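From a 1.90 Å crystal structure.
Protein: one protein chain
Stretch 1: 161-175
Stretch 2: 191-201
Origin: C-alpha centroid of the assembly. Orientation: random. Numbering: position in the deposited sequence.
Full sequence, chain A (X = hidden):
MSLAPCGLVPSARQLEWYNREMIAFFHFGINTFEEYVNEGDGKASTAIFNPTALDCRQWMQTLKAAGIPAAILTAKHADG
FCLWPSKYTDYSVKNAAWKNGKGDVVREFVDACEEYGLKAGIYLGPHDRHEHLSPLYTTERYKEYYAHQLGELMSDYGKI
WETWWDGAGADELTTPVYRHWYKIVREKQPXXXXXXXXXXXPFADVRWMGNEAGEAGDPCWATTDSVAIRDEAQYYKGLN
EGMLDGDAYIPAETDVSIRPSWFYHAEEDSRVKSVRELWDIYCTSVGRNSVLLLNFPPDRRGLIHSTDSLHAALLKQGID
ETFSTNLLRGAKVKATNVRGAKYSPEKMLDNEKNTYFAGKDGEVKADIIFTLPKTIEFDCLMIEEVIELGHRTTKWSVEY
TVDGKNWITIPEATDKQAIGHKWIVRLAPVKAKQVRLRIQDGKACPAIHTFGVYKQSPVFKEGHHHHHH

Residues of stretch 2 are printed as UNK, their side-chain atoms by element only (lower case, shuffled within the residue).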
ATOM      1  N   TRP A 161     -13.691   2.451   0.960  1.00 39.50           N
ATOM      2  CA  TRP A 161     -12.844   1.244   0.890  1.00 40.58           C
ATOM      3  C   TRP A 161     -11.616   1.245   1.812  1.00 40.29           C
ATOM      4  O   TRP A 161     -10.962   0.217   2.003  1.00 41.38           O
ATOM      5  CB  TRP A 161     -12.376   1.003  -0.543  1.00 40.56           C
ATOM      6  CG  TRP A 161     -13.425   0.747  -1.540  1.00 40.66           C
ATOM      7  CD1 TRP A 161     -14.112   1.681  -2.267  1.00 38.39           C
ATOM      8  CD2 TRP A 161     -13.814  -0.528  -2.029  1.00 41.17           C
ATOM      9  NE1 TRP A 161     -14.944   1.048  -3.158  1.00 41.52           N
ATOM     10  CE2 TRP A 161     -14.778  -0.314  -3.027  1.00 41.60           C
ATOM     11  CE3 TRP A 161     -13.443  -1.846  -1.712  1.00 40.97           C
ATOM     12  CZ2 TRP A 161     -15.384  -1.365  -3.703  1.00 43.30           C
ATOM     13  CZ3 TRP A 161     -14.059  -2.890  -2.385  1.00 46.34           C
ATOM     14  CH2 TRP A 161     -15.017  -2.644  -3.363  1.00 42.15           C
ATOM     15  N   GLU A 162     -11.325   2.398   2.373  1.00 39.64           N
ATOM     16  CA  GLU A 162     -10.303   2.513   3.444  1.00 38.36           C
ATOM     17  C   GLU A 162     -10.586   3.650   4.376  1.00 39.01           C
ATOM     18  O   GLU A 162     -10.971   4.737   3.948  1.00 38.05           O
ATOM     19  CB  GLU A 162      -8.902   2.687   2.873  1.00 39.35           C
ATOM     20  CG  GLU A 162      -7.787   2.501   3.892  1.00 36.89           C
ATOM     21  CD  GLU A 162      -6.530   1.841   3.329  1.00 42.54           C
ATOM     22  OE1 GLU A 162      -6.643   1.155   2.275  1.00 42.17           O
ATOM     23  OE2 GLU A 162      -5.427   2.069   3.933  1.00 38.39           O
ATOM     24  N   THR A 163     -10.408   3.366   5.667  1.00 39.04           N
ATOM     25  CA  THR A 163     -10.411   4.414   6.724  1.00 39.85           C
ATOM     26  C   THR A 163      -9.054   4.369   7.367  1.00 39.76           C
ATOM     27  O   THR A 163      -8.561   3.305   7.713  1.00 40.93           O
ATOM     28  CB  THR A 163     -11.524   4.167   7.777  1.00 39.76           C
ATOM     29  OG1 THR A 163     -12.801   4.374   7.182  1.00 43.31           O
ATOM     30  CG2 THR A 163     -11.433   5.095   8.947  1.00 41.39           C
ATOM     31  N   TRP A 164      -8.431   5.533   7.475  1.00 38.86           N
ATOM     32  CA  TRP A 164      -7.036   5.649   7.940  1.00 38.90           C
ATOM     33  C   TRP A 164      -6.990   6.345   9.277  1.00 39.30           C
ATOM     34  O   TRP A 164      -7.448   7.502   9.412  1.00 39.81           O
ATOM     35  CB  TRP A 164      -6.227   6.442   6.960  1.00 38.91           C
ATOM     36  CG  TRP A 164      -4.910   5.913   6.562  1.00 40.48           C
ATOM     37  CD1 TRP A 164      -4.660   4.946   5.647  1.00 42.81           C
ATOM     38  CD2 TRP A 164      -3.640   6.371   7.015  1.00 41.23           C
ATOM     39  NE1 TRP A 164      -3.311   4.731   5.538  1.00 40.23           N
ATOM     40  CE2 TRP A 164      -2.658   5.618   6.341  1.00 38.57           C
ATOM     41  CE3 TRP A 164      -3.236   7.340   7.938  1.00 42.20           C
ATOM     42  CZ2 TRP A 164      -1.285   5.818   6.541  1.00 37.87           C
ATOM     43  CZ3 TRP A 164      -1.874   7.524   8.139  1.00 41.68           C
ATOM     44  CH2 TRP A 164      -0.928   6.773   7.420  1.00 41.32           C
ATOM     45  N   TRP A 165      -6.362   5.665  10.240  1.00 39.83           N
ATOM     46  CA  TRP A 165      -6.183   6.226  11.595  1.00 40.09           C
ATOM     47  C   TRP A 165      -4.709   6.451  11.864  1.00 39.92           C
ATOM     48  O   TRP A 165      -3.980   5.511  12.187  1.00 38.26           O
ATOM     49  CB  TRP A 165      -6.775   5.338  12.681  1.00 39.74           C
ATOM     50  CG  TRP A 165      -8.285   5.291  12.703  1.00 41.15           C
ATOM     51  CD1 TRP A 165      -9.118   6.261  12.279  1.00 39.17           C
ATOM     52  CD2 TRP A 165      -9.120   4.224  13.180  1.00 39.86           C
ATOM     53  NE1 TRP A 165     -10.408   5.894  12.452  1.00 41.32           N
ATOM     54  CE2 TRP A 165     -10.456   4.625  12.974  1.00 42.33           C
ATOM     55  CE3 TRP A 165      -8.872   2.974  13.753  1.00 41.87           C
ATOM     56  CZ2 TRP A 165     -11.551   3.839  13.357  1.00 40.36           C
ATOM     57  CZ3 TRP A 165      -9.951   2.169  14.098  1.00 41.56           C
ATOM     58  CH2 TRP A 165     -11.284   2.620  13.940  1.00 39.54           C
ATOM     59  N   ASP A 166      -4.281   7.697  11.686  1.00 39.38           N
ATOM     60  CA  ASP A 166      -2.887   8.105  11.951  1.00 40.19           C
ATOM     61  C   ASP A 166      -2.624   7.972  13.432  1.00 40.24           C
ATOM     62  O   ASP A 166      -3.440   8.364  14.272  1.00 40.11           O
ATOM     63  CB  ASP A 166      -2.656   9.545  11.503  1.00 39.58           C
ATOM     64  CG  ASP A 166      -1.219   9.926  11.296  1.00 40.63           C
ATOM     65  OD1 ASP A 166      -0.300   9.511  12.041  1.00 43.53           O
ATOM     66  OD2 ASP A 166      -1.000  10.789  10.430  1.00 42.35           O
ATOM     67  N   GLY A 167      -1.461   7.436  13.761  1.00 41.28           N
ATOM     68  CA  GLY A 167      -1.078   7.293  15.165  1.00 40.84           C
ATOM     69  C   GLY A 167      -0.432   8.518  15.810  1.00 40.78           C
ATOM     70  O   GLY A 167      -0.345   8.632  17.051  1.00 40.32           O
ATOM     71  N   ALA A 168      -0.008   9.440  14.975  1.00 41.60           N
ATOM     72  CA  ALA A 168       0.683  10.663  15.479  1.00 41.17           C
ATOM     73  C   ALA A 168      -0.199  11.401  16.476  1.00 42.53           C
ATOM     74  O   ALA A 168      -1.351  11.761  16.197  1.00 42.30           O
ATOM     75  CB  ALA A 168       1.061  11.590  14.363  1.00 41.35           C
ATOM     76  N   GLY A 169       0.376  11.598  17.631  1.00 42.40           N
ATOM     77  CA  GLY A 169      -0.288  12.201  18.780  1.00 43.41           C
ATOM     78  C   GLY A 169      -1.486  11.544  19.398  1.00 43.28           C
ATOM     79  O   GLY A 169      -2.150  12.165  20.214  1.00 43.91           O
ATOM     80  N   ALA A 170      -1.748  10.286  19.044  1.00 43.29           N
ATOM     81  CA  ALA A 170      -2.984   9.582  19.426  1.00 43.64           C
ATOM     82  C   ALA A 170      -2.905   8.757  20.715  1.00 44.90           C
ATOM     83  O   ALA A 170      -3.733   7.922  20.996  1.00 45.22           O
ATOM     84  CB  ALA A 170      -3.473   8.666  18.259  1.00 43.75           C
ATOM     85  N   ASP A 171      -1.907   9.040  21.510  1.00 46.69           N
ATOM     86  CA  ASP A 171      -1.574   8.174  22.654  1.00 48.92           C
ATOM     87  C   ASP A 171      -2.613   8.196  23.763  1.00 48.57           C
ATOM     88  O   ASP A 171      -2.759   7.232  24.494  1.00 49.08           O
ATOM     89  CB  ASP A 171      -0.189   8.563  23.159  1.00 48.99           C
ATOM     90  CG  ASP A 171       0.743   8.913  22.005  1.00 56.27           C
ATOM     91  OD1 ASP A 171       1.390   7.927  21.548  1.00 57.60           O
ATOM     92  OD2 ASP A 171       0.759  10.150  21.521  1.00 59.36           O
ATOM     93  N   GLU A 172      -3.387   9.268  23.827  1.00 49.25           N
ATOM     94  CA  GLU A 172      -4.414   9.414  24.875  1.00 49.26           C
ATOM     95  C   GLU A 172      -5.643   8.585  24.527  1.00 48.87           C
ATOM     96  O   GLU A 172      -6.509   8.310  25.376  1.00 50.01           O
ATOM     97  CB  GLU A 172      -4.865  10.886  25.082  1.00 49.74           C
ATOM     98  CG  GLU A 172      -3.784  11.905  25.411  1.00 52.57           C
ATOM     99  CD  GLU A 172      -4.345  13.367  25.512  1.00 58.46           C
ATOM    100  OE1 GLU A 172      -5.602  13.562  25.374  1.00 59.97           O
ATOM    101  OE2 GLU A 172      -3.524  14.297  25.745  1.00 61.58           O
ATOM    102  N   LEU A 173      -5.752   8.226  23.261  1.00 47.74           N
ATOM    103  CA  LEU A 173      -6.924   7.510  22.771  1.00 46.60           C
ATOM    104  C   LEU A 173      -6.809   6.012  23.119  1.00 46.76           C
ATOM    105  O   LEU A 173      -5.831   5.345  22.800  1.00 47.21           O
ATOM    106  CB  LEU A 173      -7.084   7.713  21.269  1.00 46.94           C
ATOM    107  CG  LEU A 173      -7.142   9.180  20.861  1.00 47.00           C
ATOM    108  CD1 LEU A 173      -7.251   9.264  19.331  1.00 49.72           C
ATOM    109  CD2 LEU A 173      -8.364   9.795  21.512  1.00 46.54           C
ATOM    110  N   THR A 174      -7.806   5.529  23.829  1.00 45.73           N
ATOM    111  CA  THR A 174      -7.792   4.173  24.371  1.00 45.62           C
ATOM    112  C   THR A 174      -8.465   3.191  23.481  1.00 43.93           C
ATOM    113  O   THR A 174      -9.255   3.541  22.622  1.00 42.97           O
ATOM    114  CB  THR A 174      -8.543   4.092  25.710  1.00 45.76           C
ATOM    115  OG1 THR A 174      -9.906   4.447  25.512  1.00 45.83           O
ATOM    116  CG2 THR A 174      -7.940   5.003  26.725  1.00 46.66           C
ATOM    117  N   THR A 175      -8.243   1.913  23.777  1.00 43.25           N
ATOM    118  CA  THR A 175      -8.780   0.870  22.896  1.00 42.10           C
ATOM    119  C   THR A 175     -10.299   0.940  22.801  1.00 42.24           C
ATOM    120  O   THR A 175     -10.863   0.832  21.711  1.00 42.16           O
ATOM    121  CB  THR A 175      -8.248  -0.563  23.271  1.00 42.09           C
ATOM    122  OG1 THR A 175      -6.862  -0.510  23.119  1.00 40.46           O
ATOM    123  CG2 THR A 175      -8.675  -1.638  22.301  1.00 40.72           C
ATOM    124  N   UNK A 191     -16.847  -3.431   3.640  1.00 44.97           N
ATOM    125  CA  UNK A 191     -15.678  -3.734   2.812  1.00 45.20           C
ATOM    126  C   UNK A 191     -14.516  -2.774   3.111  1.00 44.23           C
ATOM    127  O   UNK A 191     -13.454  -2.816   2.476  1.00 43.81           O
ATOM    128  c   UNK A 191     -16.778  -4.923   0.849  1.00 49.79           C
ATOM    129  c   UNK A 191     -16.025  -3.673   1.335  1.00 45.83           C
ATOM    130  o   UNK A 191     -16.999  -5.872   1.635  1.00 50.32           O
ATOM    131  o   UNK A 191     -17.131  -4.939  -0.342  1.00 59.25           O
ATOM    132  N   UNK A 192     -14.729  -1.940   4.109  1.00 42.94           N
ATOM    133  CA  UNK A 192     -13.752  -0.897   4.433  1.00 42.19           C
ATOM    134  C   UNK A 192     -12.579  -1.448   5.244  1.00 40.86           C
ATOM    135  O   UNK A 192     -12.708  -1.955   6.338  1.00 40.34           O
ATOM    136  c   UNK A 192     -14.379   0.285   5.168  1.00 42.01           C
ATOM    137  s   UNK A 192     -13.178   1.695   5.351  1.00 42.81           S
ATOM    138  N   UNK A 193     -11.419  -1.279   4.669  1.00 41.58           N
ATOM    139  CA  UNK A 193     -10.129  -1.678   5.276  1.00 40.76           C
ATOM    140  C   UNK A 193      -9.699  -0.587   6.221  1.00 40.65           C
ATOM    141  O   UNK A 193      -9.695   0.610   5.891  1.00 40.05           O
ATOM    142  c   UNK A 193      -9.025  -1.812   4.195  1.00 42.00           C
ATOM    143  c   UNK A 193      -9.286  -2.943   3.229  1.00 42.71           C
ATOM    144  c   UNK A 193      -7.698  -1.979   4.817  1.00 41.13           C
ATOM    145  N   UNK A 194      -9.352  -1.000   7.424  1.00 40.24           N
ATOM    146  CA  UNK A 194      -8.847  -0.081   8.440  1.00 39.92           C
ATOM    147  C   UNK A 194      -7.324  -0.115   8.623  1.00 38.52           C
ATOM    148  O   UNK A 194      -6.755  -1.166   8.945  1.00 38.93           O
ATOM    149  c   UNK A 194     -11.790  -0.549  10.928  1.00 40.19           C
ATOM    150  c   UNK A 194      -8.842   0.537  10.861  1.00 38.75           C
ATOM    151  c   UNK A 194      -9.520  -0.315   9.764  1.00 38.71           C
ATOM    152  c   UNK A 194     -11.027  -0.042   9.660  1.00 40.59           C
ATOM    153  N   UNK A 195      -6.699   1.029   8.348  1.00 38.47           N
ATOM    154  CA  UNK A 195      -5.249   1.242   8.672  1.00 38.99           C
ATOM    155  C   UNK A 195      -5.275   1.697  10.110  1.00 40.46           C
ATOM    156  O   UNK A 195      -5.779   2.782  10.425  1.00 38.52           O
ATOM    157  c   UNK A 195      -2.891   3.566   9.106  1.00 38.16           C
ATOM    158  c   UNK A 195      -4.575   2.286   7.781  1.00 37.65           C
ATOM    159  c   UNK A 195      -2.086   1.927   7.556  1.00 37.03           C
ATOM    160  c   UNK A 195      -0.756   2.209   7.907  1.00 38.34           C
ATOM    161  c   UNK A 195      -0.490   3.197   8.858  1.00 37.21           C
ATOM    162  c   UNK A 195      -1.537   3.884   9.453  1.00 39.28           C
ATOM    163  c   UNK A 195      -3.164   2.594   8.164  1.00 38.10           C
ATOM    164  N   UNK A 196      -4.740   0.847  10.990  1.00 41.00           N
ATOM    165  CA  UNK A 196      -4.803   1.101  12.441  1.00 42.55           C
ATOM    166  C   UNK A 196      -3.438   1.126  13.094  1.00 42.85           C
ATOM    167  O   UNK A 196      -2.519   0.394  12.733  1.00 44.40           O
ATOM    168  N   UNK A 197      -3.319   2.033  14.027  1.00 43.32           N
ATOM    169  CA  UNK A 197      -2.086   2.250  14.757  1.00 43.23           C
ATOM    170  C   UNK A 197      -2.391   2.272  16.243  1.00 43.27           C
ATOM    171  O   UNK A 197      -3.516   2.522  16.689  1.00 43.50           O
ATOM    172  c   UNK A 197      -1.494   3.596  14.384  1.00 44.38           C
ATOM    173  o   UNK A 197      -2.543   4.600  14.488  1.00 46.58           O
ATOM    174  c   UNK A 197      -0.894   3.546  12.952  1.00 42.84           C
ATOM    175  N   UNK A 198      -1.354   1.991  16.989  1.00 44.06           N
ATOM    176  CA  UNK A 198      -1.374   2.124  18.443  1.00 43.78           C
ATOM    177  C   UNK A 198      -2.562   1.407  19.058  1.00 43.75           C
ATOM    178  O   UNK A 198      -2.739   0.161  18.867  1.00 43.60           O
ATOM    179  c   UNK A 198       1.701   6.117  18.414  1.00 47.69           C
ATOM    180  c   UNK A 198       0.348   5.637  18.785  1.00 46.19           C
ATOM    181  c   UNK A 198      -1.233   3.605  18.813  1.00 44.23           C
ATOM    182  c   UNK A 198       0.190   4.087  18.667  1.00 45.98           C
ATOM    183  n   UNK A 198       1.733   7.590  18.553  1.00 43.99           N
ATOM    184  N   UNK A 199      -3.402   2.129  19.805  1.00 42.97           N
ATOM    185  CA  UNK A 199      -4.434   1.432  20.588  1.00 43.35           C
ATOM    186  C   UNK A 199      -5.601   0.873  19.806  1.00 41.97           C
ATOM    187  O   UNK A 199      -6.451   0.217  20.362  1.00 43.71           O
ATOM    188  c   UNK A 199      -3.747   2.508  22.764  1.00 47.01           C
ATOM    189  c   UNK A 199      -4.892   2.255  21.795  1.00 44.50           C
ATOM    190  o   UNK A 199      -2.929   1.603  23.022  1.00 45.28           O
ATOM    191  n   UNK A 199      -3.653   3.747  23.278  1.00 44.97           N
ATOM    192  N   UNK A 200      -5.570   1.085  18.498  1.00 41.96           N
ATOM    193  CA  UNK A 200      -6.590   0.502  17.571  1.00 42.48           C
ATOM    194  C   UNK A 200      -6.229  -0.879  17.091  1.00 42.02           C
ATOM    195  O   UNK A 200      -6.923  -1.445  16.240  1.00 41.51           O
ATOM    196  c   UNK A 200      -6.787   1.366  16.333  1.00 41.93           C
ATOM    197  o   UNK A 200      -5.619   1.395  15.497  1.00 40.80           O
ATOM    198  N   UNK A 201      -5.108  -1.377  17.611  1.00 41.79           N
ATOM    199  CA  UNK A 201      -4.486  -2.636  17.122  1.00 43.40           C
ATOM    200  C   UNK A 201      -5.422  -3.836  16.933  1.00 43.71           C
ATOM    201  O   UNK A 201      -5.251  -4.575  15.985  1.00 45.28           O
ATOM    202  c   UNK A 201      -3.576  -3.434  19.344  1.00 42.88           C
ATOM    203  c   UNK A 201      -3.845  -4.762  19.659  1.00 42.18           C
ATOM    204  c   UNK A 201      -3.231  -3.039  17.941  1.00 43.02           C
ATOM    205  c   UNK A 201      -3.743  -2.489  20.330  1.00 45.03           C
ATOM    206  c   UNK A 201      -4.302  -4.176  21.906  1.00 47.17           C
ATOM    207  c   UNK A 201      -4.089  -2.855  21.624  1.00 46.03           C
ATOM    208  c   UNK A 201      -4.186  -5.125  20.916  1.00 45.14           C
ATOM    209  o   UNK A 201      -4.666  -4.550  23.193  1.00 48.20           O
TER
HETATM  210  O   HOH W   1      -4.546   6.389  15.670  1.00 53.59           O
HETATM  211  O   HOH W   2      -3.790   5.190  20.162  1.00 50.52           O

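Position 191 carries two carbons, the second bearing two oxygens, one 4.2 Å from Trp161 CZ3. A short carboxylate fits: Asp191, at the partly exposed start of the stretch.

At 192 one carbon is followed by a sulfur 3.3 Å from Thr163 OG1: Cys192. So small a side chain fits this buried, close-packed site.

Position 193 has one carbon carrying two others, one of them 4.2 Å from Glu162 OE1, on the sheet face that Glu162 shares: the fork of Val193. Beta-branching suits a strand, and the backbone pairs in parallel: Val193 N donates to Trp161 O (3.1 Å), and Thr163 N to Val193 O (2.9 Å).

Position 194 has four carbons, forked at the first with one arm two carbons long; the short arm lies 3.8 Å from Trp165 CE3. This is Ile194, sharing a sheet face with Thr163. Its CG2 makes an off-centre CH-pi contact that puts apolar bulk against the indole.

Position 195 shows one carbon and a six-carbon ring without a hydroxyl, in an offset stack with the six-membered ring of Trp164, centroids 3.9 Å apart and planes at 1°: Phe195. A flat apolar ring suits the place. Phe195 N donates to Thr163 O (3.0 Å), and Trp165 N to Phe195 O (2.9 Å).

At 196 there are no side-chain atoms, hence Gly196. A CB here would clash with the side-chain oxygen of position 200, 2.7 Å away.

Position 197 has one carbon carrying a carbon and an oxygen, the latter 2.9 Å from Trp165 O: Thr197. Where backbone pairing gives out, OG1 donates to that carbonyl and accepts from water 1 (2.9 Å from that water's O), which also donates to Asp166 O.

At 198 four carbons in a row end in a nitrogen 2.8 Å from Gly167 O and 3.0 Å from Asp171 OD1: Lys198. Extended beyond chi1, it brings NZ to the carbonyl and into a salt bridge with the carboxylate.

At 199 two carbons end in one oxygen and one nitrogen, the nitrogen 2.7 Å from Leu173 O: Asn199. The amide supplies that carbonyl with a donor, ND2, while Thr175 OG1 donates to Asn199 O (2.9 Å).

Position 200 has one carbon, 3.7 Å from Trp165 CE3, and one oxygen: Ser200. OG donates to Thr197 O (2.7 Å), bracing the turn.

Position 201 has one carbon, then a six-carbon ring bearing an oxygen, with a ring carbon 3.9 Å from Thr175 OG1: Tyr201. CA-to-CB points away from stretch 1, but the long ring lets the end, at CE2, come nearer.

The contact thus has two parts. Parallel strands are joined by a backbone ladder with aromatic packing; beyond them, side chains from 197 to 199 take over, donating to the carbonyls of Trp165, Gly167 and Leu173 and, through Lys198, to the carboxylate of Asp171. Together they bury 1040 Å².

Stretch 2, residues 191-201: DCVIFGTKNSY
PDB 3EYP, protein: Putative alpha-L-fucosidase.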